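Local coordinates for peptidoglycan D,D-transpeptidase PbpA (Mycobacterium tuberculosis, PDB 3UN7), which probably cross-links the peptidoglycan of the mycobacterial cell wall as a penicillin-binding D,D-transpeptidase and helps to regulate cell length, at residues A[26-31]-A[109-114]; A[69-74]-A[284-289]; A[103-108]-A[337-342]. All coordinates share one frame; numbering follows the deposited sequence.

Interaction 1: residues A[26-31]-A[109-114]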
ATOM      1  N   ILE A  26     -11.993  15.593 -10.526  1.00 25.50           N
ATOM      2  CA  ILE A  26     -11.058  14.470 -10.333  1.00 25.30           C
ATOM      3  C   ILE A  26     -11.821  13.220 -10.731  1.00 25.74           C
ATOM      4  O   ILE A  26     -12.913  12.995 -10.226  1.00 24.75           O
ATOM      5  CB  ILE A  26     -10.591  14.366  -8.872  1.00 24.98           C
ATOM      6  CG1 ILE A  26      -9.897  15.671  -8.443  1.00 24.92           C
ATOM      7  CG2 ILE A  26      -9.685  13.124  -8.673  1.00 23.91           C
ATOM      8  CD1 ILE A  26      -9.503  15.724  -6.949  1.00 25.71           C
ATOM      9  N   THR A  27     -11.269  12.420 -11.651  1.00 25.96           N
ATOM     10  CA  THR A  27     -12.038  11.303 -12.180  1.00 27.28           C
ATOM     11  C   THR A  27     -11.308   9.966 -11.996  1.00 27.63           C
ATOM     12  O   THR A  27     -10.080   9.930 -11.771  1.00 27.51           O
ATOM     13  CB  THR A  27     -12.372  11.513 -13.676  1.00 27.29           C
ATOM     14  OG1 THR A  27     -11.167  11.408 -14.434  1.00 29.09           O
ATOM     15  CG2 THR A  27     -12.991  12.887 -13.917  1.00 27.76           C
ATOM     16  N   ALA A  28     -12.073   8.879 -12.077  1.00 28.78           N
ATOM     17  CA  ALA A  28     -11.536   7.504 -12.100  1.00 30.22           C
ATOM     18  C   ALA A  28     -12.460   6.622 -12.932  1.00 31.80           C
ATOM     19  O   ALA A  28     -13.684   6.643 -12.753  1.00 32.94           O
ATOM     20  CB  ALA A  28     -11.406   6.945 -10.689  1.00 28.69           C
ATOM     21  N   GLY A  29     -11.886   5.883 -13.867  1.00 33.81           N
ATOM     22  CA  GLY A  29     -12.665   5.027 -14.769  1.00 36.06           C
ATOM     23  C   GLY A  29     -13.846   5.730 -15.430  1.00 37.42           C
ATOM     24  O   GLY A  29     -14.866   5.105 -15.679  1.00 39.21           O
ATOM     25  N   GLY A  30     -13.716   7.025 -15.709  1.00 37.42           N
ATOM     26  CA  GLY A  30     -14.819   7.812 -16.292  1.00 38.52           C
ATOM     27  C   GLY A  30     -15.882   8.260 -15.293  1.00 38.44           C
ATOM     28  O   GLY A  30     -16.952   8.752 -15.682  1.00 39.49           O
ATOM     29  N   GLN A  31     -15.612   8.060 -14.006  1.00 37.12           N
ATOM     30  CA  GLN A  31     -16.562   8.425 -12.957  1.00 36.12           C
ATOM     31  C   GLN A  31     -16.008   9.571 -12.141  1.00 34.31           C
ATOM     32  O   GLN A  31     -14.797   9.665 -11.950  1.00 32.75           O
ATOM     33  CB  GLN A  31     -16.846   7.220 -12.061  1.00 37.07           C
ATOM     34  CG  GLN A  31     -17.332   6.021 -12.881  1.00 39.28           C
ATOM     35  CD  GLN A  31     -17.861   4.888 -12.044  1.00 42.83           C
ATOM     36  OE1 GLN A  31     -17.376   3.762 -12.142  1.00 44.60           O
ATOM     37  NE2 GLN A  31     -18.883   5.168 -11.233  1.00 43.83           N
ATOM     38  N   ILE A 109      -7.015   5.223 -10.736  1.00 27.61           N
ATOM     39  CA  ILE A 109      -7.822   4.373  -9.855  1.00 27.36           C
ATOM     40  C   ILE A 109      -8.876   3.639 -10.669  1.00 28.23           C
ATOM     41  O   ILE A 109      -9.541   4.238 -11.511  1.00 28.82           O
ATOM     42  CB  ILE A 109      -8.516   5.208  -8.724  1.00 27.35           C
ATOM     43  CG1 ILE A 109      -7.476   5.848  -7.785  1.00 25.83           C
ATOM     44  CG2 ILE A 109      -9.509   4.348  -7.900  1.00 27.56           C
ATOM     45  CD1 ILE A 109      -6.717   4.870  -6.899  1.00 24.07           C
ATOM     46  N   ASN A 110      -9.021   2.339 -10.416  1.00 28.78           N
ATOM     47  CA  ASN A 110     -10.127   1.571 -10.980  1.00 29.12           C
ATOM     48  C   ASN A 110     -11.216   1.505  -9.901  1.00 28.61           C
ATOM     49  O   ASN A 110     -10.995   0.898  -8.865  1.00 28.21           O
ATOM     50  CB  ASN A 110      -9.636   0.166 -11.386  1.00 29.46           C
ATOM     51  CG  ASN A 110     -10.731  -0.688 -12.012  1.00 32.52           C
ATOM     52  OD1 ASN A 110     -11.901  -0.613 -11.625  1.00 32.46           O
ATOM     53  ND2 ASN A 110     -10.348  -1.519 -12.982  1.00 35.24           N
ATOM     54  N   PRO A 111     -12.372   2.160 -10.129  1.00 29.32           N
ATOM     55  CA  PRO A 111     -13.442   2.256  -9.144  1.00 29.24           C
ATOM     56  C   PRO A 111     -13.910   0.894  -8.626  1.00 29.93           C
ATOM     57  O   PRO A 111     -14.164   0.763  -7.432  1.00 29.32           O
ATOM     58  CB  PRO A 111     -14.560   2.957  -9.927  1.00 30.33           C
ATOM     59  CG  PRO A 111     -13.821   3.819 -10.877  1.00 30.89           C
ATOM     60  CD  PRO A 111     -12.727   2.901 -11.354  1.00 29.59           C
ATOM     61  N   ARG A 112     -13.992  -0.101  -9.512  1.00 30.48           N
ATOM     62  CA  ARG A 112     -14.352  -1.477  -9.132  1.00 32.23           C
ATOM     63  C   ARG A 112     -13.375  -2.023  -8.103  1.00 31.53           C
ATOM     64  O   ARG A 112     -13.782  -2.644  -7.122  1.00 32.04           O
ATOM     65  CB  ARG A 112     -14.368  -2.403 -10.350  1.00 33.43           C
ATOM     66  CG  ARG A 112     -15.368  -2.009 -11.414  1.00 38.60           C
ATOM     67  CD  ARG A 112     -15.445  -3.048 -12.523  1.00 44.63           C
ATOM     68  NE  ARG A 112     -16.581  -3.954 -12.339  1.00 50.44           N
ATOM     69  CZ  ARG A 112     -17.555  -4.146 -13.232  1.00 53.56           C
ATOM     70  NH1 ARG A 112     -17.538  -3.510 -14.402  1.00 54.00           N
ATOM     71  NH2 ARG A 112     -18.546  -4.990 -12.959  1.00 55.47           N
ATOM     72  N   ILE A 113     -12.088  -1.764  -8.311  1.00 30.15           N
ATOM     73  CA  ILE A 113     -11.071  -2.270  -7.398  1.00 29.71           C
ATOM     74  C   ILE A 113     -11.112  -1.497  -6.071  1.00 29.28           C
ATOM     75  O   ILE A 113     -11.156  -2.098  -5.008  1.00 29.06           O
ATOM     76  CB  ILE A 113      -9.662  -2.257  -8.040  1.00 29.36           C
ATOM     77  CG1 ILE A 113      -9.704  -2.998  -9.388  1.00 29.30           C
ATOM     78  CG2 ILE A 113      -8.607  -2.919  -7.112  1.00 27.83           C
ATOM     79  CD1 ILE A 113      -8.372  -2.966 -10.146  1.00 29.80           C
ATOM     80  N   GLN A 114     -11.131  -0.168  -6.147  1.00 28.94           N
ATOM     81  CA  GLN A 114     -11.225   0.680  -4.951  1.00 28.47           C
ATOM     82  C   GLN A 114     -12.434   0.283  -4.080  1.00 28.75           C
ATOM     83  O   GLN A 114     -12.304   0.137  -2.861  1.00 28.45           O
ATOM     84  CB  GLN A 114     -11.329   2.150  -5.363  1.00 28.01           C
ATOM     85  CG  GLN A 114     -11.346   3.120  -4.189  1.00 27.95           C
ATOM     86  CD  GLN A 114      -9.959   3.577  -3.789  1.00 26.43           C
ATOM     87  OE1 GLN A 114      -8.975   3.180  -4.399  1.00 27.69           O
ATOM     88  NE2 GLN A 114      -9.877   4.432  -2.767  1.00 26.42           N
TER
HETATM   89  O   HOH W   1      -9.171   5.677 -13.715  1.00 39.57           O

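Interaction 2: residues A[69-74]-A[284-289]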
ATOM      1  N   THR A  69      -6.193  19.034   0.588  1.00 27.42           N
ATOM      2  CA  THR A  69      -5.261  17.910   0.827  1.00 26.95           C
ATOM      3  C   THR A  69      -5.264  16.982  -0.372  1.00 26.06           C
ATOM      4  O   THR A  69      -6.061  17.182  -1.300  1.00 26.41           O
ATOM      5  CB  THR A  69      -5.665  17.045   2.042  1.00 27.22           C
ATOM      6  OG1 THR A  69      -7.022  16.599   1.875  1.00 24.92           O
ATOM      7  CG2 THR A  69      -5.525  17.826   3.343  1.00 29.20           C
ATOM      8  N   ALA A  70      -4.393  15.965  -0.326  1.00 24.87           N
ATOM      9  CA  ALA A  70      -4.235  14.941  -1.362  1.00 24.32           C
ATOM     10  C   ALA A  70      -4.251  15.543  -2.784  1.00 24.83           C
ATOM     11  O   ALA A  70      -3.558  16.534  -3.022  1.00 25.20           O
ATOM     12  CB  ALA A  70      -5.277  13.821  -1.193  1.00 24.74           C
ATOM     13  N   LEU A  71      -5.032  14.981  -3.711  1.00 24.45           N
ATOM     14  CA  LEU A  71      -5.009  15.484  -5.108  1.00 24.99           C
ATOM     15  C   LEU A  71      -5.634  16.861  -5.298  1.00 24.94           C
ATOM     16  O   LEU A  71      -5.258  17.575  -6.223  1.00 25.02           O
ATOM     17  CB  LEU A  71      -5.655  14.502  -6.080  1.00 25.40           C
ATOM     18  CG  LEU A  71      -4.896  13.228  -6.425  1.00 24.85           C
ATOM     19  CD1 LEU A  71      -5.718  12.434  -7.450  1.00 24.66           C
ATOM     20  CD2 LEU A  71      -3.479  13.539  -6.955  1.00 24.67           C
ATOM     21  N   GLU A  72      -6.587  17.237  -4.438  1.00 24.19           N
ATOM     22  CA  GLU A  72      -7.095  18.619  -4.478  1.00 23.89           C
ATOM     23  C   GLU A  72      -5.915  19.585  -4.295  1.00 24.34           C
ATOM     24  O   GLU A  72      -5.832  20.637  -4.954  1.00 24.45           O
ATOM     25  CB  GLU A  72      -8.169  18.884  -3.406  1.00 23.54           C
ATOM     26  CG  GLU A  72      -9.470  18.069  -3.537  1.00 21.65           C
ATOM     27  CD  GLU A  72     -10.464  18.622  -4.563  1.00 24.47           C
ATOM     28  OE1 GLU A  72     -10.045  19.248  -5.568  1.00 23.61           O
ATOM     29  OE2 GLU A  72     -11.684  18.426  -4.359  1.00 22.98           O
ATOM     30  N   ARG A  73      -4.995  19.225  -3.406  1.00 23.89           N
ATOM     31  CA  ARG A  73      -3.838  20.082  -3.144  1.00 24.19           C
ATOM     32  C   ARG A  73      -2.791  19.938  -4.252  1.00 25.26           C
ATOM     33  O   ARG A  73      -2.309  20.942  -4.800  1.00 26.08           O
ATOM     34  CB  ARG A  73      -3.221  19.777  -1.774  1.00 24.56           C
ATOM     35  CG  ARG A  73      -2.143  20.791  -1.352  1.00 25.33           C
ATOM     36  CD  ARG A  73      -1.778  20.654   0.131  1.00 26.70           C
ATOM     37  NE  ARG A  73      -0.912  21.745   0.612  1.00 29.54           N
ATOM     38  CZ  ARG A  73      -1.339  22.956   0.984  1.00 34.79           C
ATOM     39  NH1 ARG A  73      -2.633  23.287   0.921  1.00 33.89           N
ATOM     40  NH2 ARG A  73      -0.464  23.862   1.409  1.00 34.18           N
ATOM     41  N   ALA A  74      -2.443  18.689  -4.572  1.00 25.56           N
ATOM     42  CA  ALA A  74      -1.376  18.384  -5.530  1.00 26.71           C
ATOM     43  C   ALA A  74      -1.706  18.890  -6.934  1.00 27.62           C
ATOM     44  O   ALA A  74      -0.822  19.362  -7.660  1.00 28.56           O
ATOM     45  CB  ALA A  74      -1.099  16.868  -5.553  1.00 25.71           C
ATOM     46  N   PRO A 284       7.187  11.536  -5.569  1.00 32.86           N
ATOM     47  CA  PRO A 284       5.779  11.857  -5.334  1.00 31.74           C
ATOM     48  C   PRO A 284       4.903  11.193  -6.396  1.00 31.66           C
ATOM     49  O   PRO A 284       5.374  10.919  -7.498  1.00 32.59           O
ATOM     50  CB  PRO A 284       5.741  13.381  -5.443  1.00 32.44           C
ATOM     51  CG  PRO A 284       6.919  13.762  -6.271  1.00 33.51           C
ATOM     52  CD  PRO A 284       7.955  12.667  -6.133  1.00 33.21           C
ATOM     53  N   THR A 285       3.643  10.924  -6.066  1.00 30.62           N
ATOM     54  CA  THR A 285       2.800  10.077  -6.918  1.00 29.78           C
ATOM     55  C   THR A 285       1.665  10.748  -7.716  1.00 28.75           C
ATOM     56  O   THR A 285       1.014  10.054  -8.487  1.00 29.44           O
ATOM     57  CB  THR A 285       2.167   8.910  -6.115  1.00 29.61           C
ATOM     58  OG1 THR A 285       1.371   9.445  -5.058  1.00 29.92           O
ATOM     59  CG2 THR A 285       3.246   7.933  -5.545  1.00 29.60           C
ATOM     60  N   PRO A 286       1.425  12.075  -7.577  1.00 28.37           N
ATOM     61  CA  PRO A 286       2.115  13.224  -6.950  1.00 28.17           C
ATOM     62  C   PRO A 286       1.861  13.398  -5.460  1.00 27.96           C
ATOM     63  O   PRO A 286       2.345  14.377  -4.877  1.00 28.74           O
ATOM     64  CB  PRO A 286       1.514  14.408  -7.691  1.00 28.80           C
ATOM     65  CG  PRO A 286       0.060  13.956  -7.866  1.00 27.29           C
ATOM     66  CD  PRO A 286       0.159  12.511  -8.209  1.00 27.79           C
ATOM     67  N   LEU A 287       1.118  12.473  -4.846  1.00 27.06           N
ATOM     68  CA  LEU A 287       0.990  12.457  -3.384  1.00 27.52           C
ATOM     69  C   LEU A 287       2.314  12.026  -2.762  1.00 28.11           C
ATOM     70  O   LEU A 287       2.965  11.114  -3.271  1.00 28.21           O
ATOM     71  CB  LEU A 287      -0.129  11.519  -2.905  1.00 26.04           C
ATOM     72  CG  LEU A 287      -1.525  11.717  -3.497  1.00 26.24           C
ATOM     73  CD1 LEU A 287      -2.553  10.924  -2.721  1.00 24.80           C
ATOM     74  CD2 LEU A 287      -1.890  13.199  -3.490  1.00 25.09           C
ATOM     75  N   GLN A 288       2.699  12.680  -1.672  1.00 28.55           N
ATOM     76  CA  GLN A 288       3.918  12.308  -0.944  1.00 29.54           C
ATOM     77  C   GLN A 288       3.708  10.986  -0.204  1.00 29.22           C
ATOM     78  O   GLN A 288       2.653  10.750   0.408  1.00 28.37           O
ATOM     79  CB  GLN A 288       4.309  13.397   0.063  1.00 30.64           C
ATOM     80  CG  GLN A 288       4.600  14.772  -0.574  1.00 31.88           C
ATOM     81  CD  GLN A 288       5.357  15.724   0.347  1.00 32.81           C
ATOM     82  OE1 GLN A 288       5.920  15.319   1.368  1.00 35.75           O
ATOM     83  NE2 GLN A 288       5.376  17.006  -0.021  1.00 32.94           N
ATOM     84  N   VAL A 289       4.722  10.138  -0.261  1.00 29.91           N
ATOM     85  CA  VAL A 289       4.704   8.834   0.417  1.00 29.58           C
ATOM     86  C   VAL A 289       5.761   8.868   1.514  1.00 30.74           C
ATOM     87  O   VAL A 289       6.878   9.341   1.284  1.00 30.77           O
ATOM     88  CB  VAL A 289       4.997   7.707  -0.581  1.00 29.64           C
ATOM     89  CG1 VAL A 289       4.984   6.320   0.108  1.00 29.14           C
ATOM     90  CG2 VAL A 289       3.962   7.751  -1.722  1.00 27.22           C
TER

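Interaction 3: residues A[103-108]-A[337-342]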
ATOM      1  N   GLY A 103      -9.264  22.708 -15.150  1.00 34.16           N
ATOM      2  CA  GLY A 103      -9.000  21.496 -15.908  1.00 33.75           C
ATOM      3  C   GLY A 103      -9.352  20.266 -15.099  1.00 32.37           C
ATOM      4  O   GLY A 103      -9.790  20.375 -13.957  1.00 32.20           O
ATOM      5  N   ASN A 104      -9.163  19.097 -15.700  1.00 31.64           N
ATOM      6  CA  ASN A 104      -9.535  17.820 -15.097  1.00 30.40           C
ATOM      7  C   ASN A 104      -8.332  16.954 -14.796  1.00 29.54           C
ATOM      8  O   ASN A 104      -7.343  16.962 -15.537  1.00 29.55           O
ATOM      9  CB  ASN A 104     -10.454  17.031 -16.033  1.00 31.28           C
ATOM     10  CG  ASN A 104     -11.926  17.312 -15.794  1.00 33.24           C
ATOM     11  OD1 ASN A 104     -12.308  18.382 -15.294  1.00 30.69           O
ATOM     12  ND2 ASN A 104     -12.777  16.329 -16.152  1.00 37.02           N
ATOM     13  N   VAL A 105      -8.450  16.171 -13.729  1.00 28.04           N
ATOM     14  CA  VAL A 105      -7.425  15.221 -13.330  1.00 27.26           C
ATOM     15  C   VAL A 105      -8.009  13.823 -13.444  1.00 27.52           C
ATOM     16  O   VAL A 105      -8.932  13.469 -12.720  1.00 26.75           O
ATOM     17  CB  VAL A 105      -6.986  15.454 -11.876  1.00 26.40           C
ATOM     18  CG1 VAL A 105      -6.033  14.323 -11.395  1.00 28.12           C
ATOM     19  CG2 VAL A 105      -6.366  16.832 -11.721  1.00 25.41           C
ATOM     20  N   ASP A 106      -7.436  13.036 -14.340  1.00 28.28           N
ATOM     21  CA  ASP A 106      -7.844  11.666 -14.580  1.00 29.83           C
ATOM     22  C   ASP A 106      -6.903  10.715 -13.840  1.00 29.38           C
ATOM     23  O   ASP A 106      -5.770  10.511 -14.268  1.00 29.74           O
ATOM     24  CB  ASP A 106      -7.805  11.395 -16.083  1.00 31.02           C
ATOM     25  CG  ASP A 106      -8.957  12.058 -16.829  1.00 36.07           C
ATOM     26  OD1 ASP A 106      -9.788  12.772 -16.191  1.00 39.78           O
ATOM     27  OD2 ASP A 106      -9.042  11.859 -18.069  1.00 41.15           O
ATOM     28  N   THR A 107      -7.358  10.165 -12.718  1.00 28.20           N
ATOM     29  CA  THR A 107      -6.522   9.258 -11.917  1.00 27.55           C
ATOM     30  C   THR A 107      -6.421   7.860 -12.530  1.00 27.71           C
ATOM     31  O   THR A 107      -7.144   7.510 -13.458  1.00 27.59           O
ATOM     32  CB  THR A 107      -7.011   9.136 -10.439  1.00 27.13           C
ATOM     33  OG1 THR A 107      -8.204   8.352 -10.394  1.00 26.51           O
ATOM     34  CG2 THR A 107      -7.292  10.504  -9.845  1.00 25.92           C
ATOM     35  N   THR A 108      -5.509   7.067 -11.990  1.00 27.78           N
ATOM     36  CA  THR A 108      -5.306   5.695 -12.427  1.00 28.36           C
ATOM     37  C   THR A 108      -6.212   4.717 -11.680  1.00 28.12           C
ATOM     38  O   THR A 108      -6.146   3.516 -11.926  1.00 27.79           O
ATOM     39  CB  THR A 108      -3.864   5.243 -12.149  1.00 28.42           C
ATOM     40  OG1 THR A 108      -3.532   5.549 -10.779  1.00 27.51           O
ATOM     41  CG2 THR A 108      -2.897   5.951 -13.058  1.00 30.73           C
ATOM     42  N   TYR A 337       2.317   5.624  -9.904  1.00 28.86           N
ATOM     43  CA  TYR A 337       1.689   6.908 -10.153  1.00 28.18           C
ATOM     44  C   TYR A 337       0.190   6.793 -10.044  1.00 27.53           C
ATOM     45  O   TYR A 337      -0.365   5.730 -10.335  1.00 26.12           O
ATOM     46  CB  TYR A 337       2.109   7.480 -11.510  1.00 28.83           C
ATOM     47  CG  TYR A 337       1.670   6.706 -12.742  1.00 29.67           C
ATOM     48  CD1 TYR A 337       0.572   7.127 -13.496  1.00 28.40           C
ATOM     49  CD2 TYR A 337       2.401   5.600 -13.201  1.00 30.82           C
ATOM     50  CE1 TYR A 337       0.182   6.454 -14.646  1.00 29.07           C
ATOM     51  CE2 TYR A 337       2.014   4.913 -14.353  1.00 30.09           C
ATOM     52  CZ  TYR A 337       0.899   5.354 -15.066  1.00 30.67           C
ATOM     53  OH  TYR A 337       0.487   4.708 -16.205  1.00 31.33           O
ATOM     54  N   LEU A 338      -0.437   7.912  -9.644  1.00 26.34           N
ATOM     55  CA  LEU A 338      -1.866   8.005  -9.370  1.00 26.42           C
ATOM     56  C   LEU A 338      -2.589   8.823 -10.424  1.00 26.55           C
ATOM     57  O   LEU A 338      -3.811   8.737 -10.551  1.00 26.54           O
ATOM     58  CB  LEU A 338      -2.076   8.684  -8.012  1.00 25.93           C
ATOM     59  CG  LEU A 338      -3.479   8.840  -7.435  1.00 25.52           C
ATOM     60  CD1 LEU A 338      -4.123   7.459  -7.351  1.00 26.58           C
ATOM     61  CD2 LEU A 338      -3.358   9.471  -6.019  1.00 26.52           C
ATOM     62  N   VAL A 339      -1.846   9.659 -11.148  1.00 26.77           N
ATOM     63  CA  VAL A 339      -2.453  10.537 -12.146  1.00 27.14           C
ATOM     64  C   VAL A 339      -2.046  10.101 -13.544  1.00 28.30           C
ATOM     65  O   VAL A 339      -0.880  10.181 -13.903  1.00 28.70           O
ATOM     66  CB  VAL A 339      -2.133  12.021 -11.885  1.00 27.14           C
ATOM     67  CG1 VAL A 339      -2.771  12.921 -12.993  1.00 28.39           C
ATOM     68  CG2 VAL A 339      -2.702  12.441 -10.515  1.00 28.02           C
ATOM     69  N   GLY A 340      -3.018   9.638 -14.325  1.00 28.32           N
ATOM     70  CA  GLY A 340      -2.763   9.187 -15.701  1.00 29.43           C
ATOM     71  C   GLY A 340      -2.690  10.318 -16.703  1.00 29.88           C
ATOM     72  O   GLY A 340      -1.875  10.295 -17.631  1.00 30.10           O
ATOM     73  N   SER A 341      -3.566  11.304 -16.547  1.00 30.20           N
ATOM     74  CA  SER A 341      -3.536  12.456 -17.437  1.00 30.99           C
ATOM     75  C   SER A 341      -4.194  13.696 -16.852  1.00 30.63           C
ATOM     76  O   SER A 341      -5.023  13.612 -15.955  1.00 29.62           O
ATOM     77  CB  SER A 341      -4.123  12.118 -18.820  1.00 32.72           C
ATOM     78  OG  SER A 341      -5.465  11.695 -18.730  1.00 33.51           O
ATOM     79  N   LEU A 342      -3.769  14.846 -17.364  1.00 30.67           N
ATOM     80  CA  LEU A 342      -4.348  16.138 -17.045  1.00 30.77           C
ATOM     81  C   LEU A 342      -4.956  16.664 -18.331  1.00 31.43           C
ATOM     82  O   LEU A 342      -4.350  16.545 -19.397  1.00 31.42           O
ATOM     83  CB  LEU A 342      -3.254  17.109 -16.556  1.00 30.47           C
ATOM     84  CG  LEU A 342      -2.465  16.681 -15.302  1.00 30.67           C
ATOM     85  CD1 LEU A 342      -1.310  17.644 -15.071  1.00 31.37           C
ATOM     86  CD2 LEU A 342      -3.405  16.614 -14.091  1.00 28.41           C
TER

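Interaction 1: residues A[26-31]-A[109-114]
A single water joins the two backbones: it accepts from Gly-29 N at 2.7 Å and donates to Ile-109 O, also at 2.7 Å. It bridges a pair that does not bond directly, for Gly-29 N and Ile-109 O stand 3.7 Å apart. The rest is van der Waals packing, with no direct hydrogen bond. Ala-28 CB rests on Ile-109, with the carbonyl O and CB as its nearest neighbours there, and also reaches the ring of Pro-111. Three ring atoms of the proline make the contact: CG lies 3.4 Å from Ala-28 O, CD approaches Gly-29, and CB meets Gln-31 OE1 at 3.7 Å. Gln-31 runs extended beyond CG (chi2 -170°), and its side chain runs obliquely to the proline. Gly-29 has positive phi, a conformation glycine adopts readily, and Pro-111 CD packs close to it. Ala-28 and Gln-31 bond to each other in both directions through N and O, closing a type I' turn. On the opposing segment, Asn-110 OD1 takes a weak bond from Arg-112 N at 3.0 Å, while Asn-110 O accepts from Gln-114 N. Tyr-55 of helix 52-59 touches both Ile-109 and Pro-111. The whole is a tight beta-hairpin turn between strands 26-28 and 31-38, set against the Asn N-cap and first-turn proline of helix 111-123.

Interaction 2: residues A[69-74]-A[284-289]
This is a small, essentially apolar contact in which one face of the short helix 70-74 meets the loop between helices 266-275 and 300-306, through Leu-71 and Ala-74 on one side and Pro-286 and Leu-287 on the other, with no hydrogen bond across it. Leu-287 CD2 makes the closest approach, 3.4 Å from the backbone carbon Ala-70 C. The same methyl lies 3.8 Å from Leu-71 CD2, and Ala-70 CB and, more distantly, Ala-74 CB border it too. Leu-287 has CG anti to its carbonyl carbon (chi1 -54°), and its end leans nearer the helix than its CB does. Leu-71 crosses both Leu-287 and Pro-286 at about a right angle, its CD2 reaching Pro-286 CG at 3.7 Å. One turn further along the helix, Ala-74 CB meets the same ring, 3.9 Å from Pro-286 CG. The helix belongs to the sequence range of the dimerisation domain and the loop to that of the transpeptidase domain, and both pack on strand 339-343, where Val-339 touches Leu-71 and Pro-286. A cis peptide before Pro-286 bends the loop. Thr-285 and Leu-287 then bond within the loop: Leu-287 O accepts from Thr-285 N and from Thr-285 OG1, each at 2.9 Å, the hydroxyl lying 17° from the carbonyl plane. On the helix, Ala-74 N bonds to Ala-70 O, and Glu-72, buried and not part of this contact, forms salt bridges with Arg-23 and Arg-47.

Interaction 3: residues A[103-108]-A[337-342]
A classic beta bulge interrupts this antiparallel pair: Gly-340 and Ser-341 both face Asp-106, whose O accepts from Gly-340 N at 2.9 Å and from Ser-341 N at 3.3 Å. Both donors lie in the carbonyl plane, and the bond from Ser-341 is the straighter at its hydrogen (164° against 139°). Asp-106 N returns a bond to Ser-341 O at 3.0 Å. Past the bulge, Thr-108 N donates to Leu-338 O at 2.8 Å from well above the carbonyl plane. Thr-107 CA also leans on that oxygen in a CA-H...O contact.

Val-105 and Leu-342 lie side by side and point the same way, CG2 to CD2 at 3.8 Å, while the Val-105 and Val-339 side chains cross at about a right angle, Val-105 CG1 touching both methyls. Asp-106 and Ser-341 take the other face, CB to OG at 3.5 Å, and both side chains bind Lys-343 NZ, Asp-106 as a salt bridge; its OD1 bonds to Thr-27. Thr-108 CG2, anti to its carbonyl carbon, comes 3.5 Å from Tyr-337 CE1, oblique to the ring, while its OG1 bonds to Ile-143 O. Backbone bonds thus hold the strands together, with methyls packed on the Val-105 face and, across the sheet, polar groups that the lysine probably balances in charge.

Interactions 1 and 3 share the mixed sheet, where strand 104-107 lies between 26-28 and 339-343: Thr-27 N bonds to Val-105 O at 2.8 Å, and strand 104-107 is followed in the chain by helix 111-123. Interaction 2 packs against one face of this sheet, through Leu-71 CD1 on Thr-107 CG2 at 3.5 Å, while Thr-285 O probably accepts from Leu-338 N. Interaction 3 is buried and built on backbone hydrogen bonds; the other two are partly buried. Interaction 1, with its exposed glycine turn, relies on a water and a proline, whereas interaction 2 is essentially apolar. Interactions 2 and 3 both join the dimerisation and transpeptidase sequence ranges.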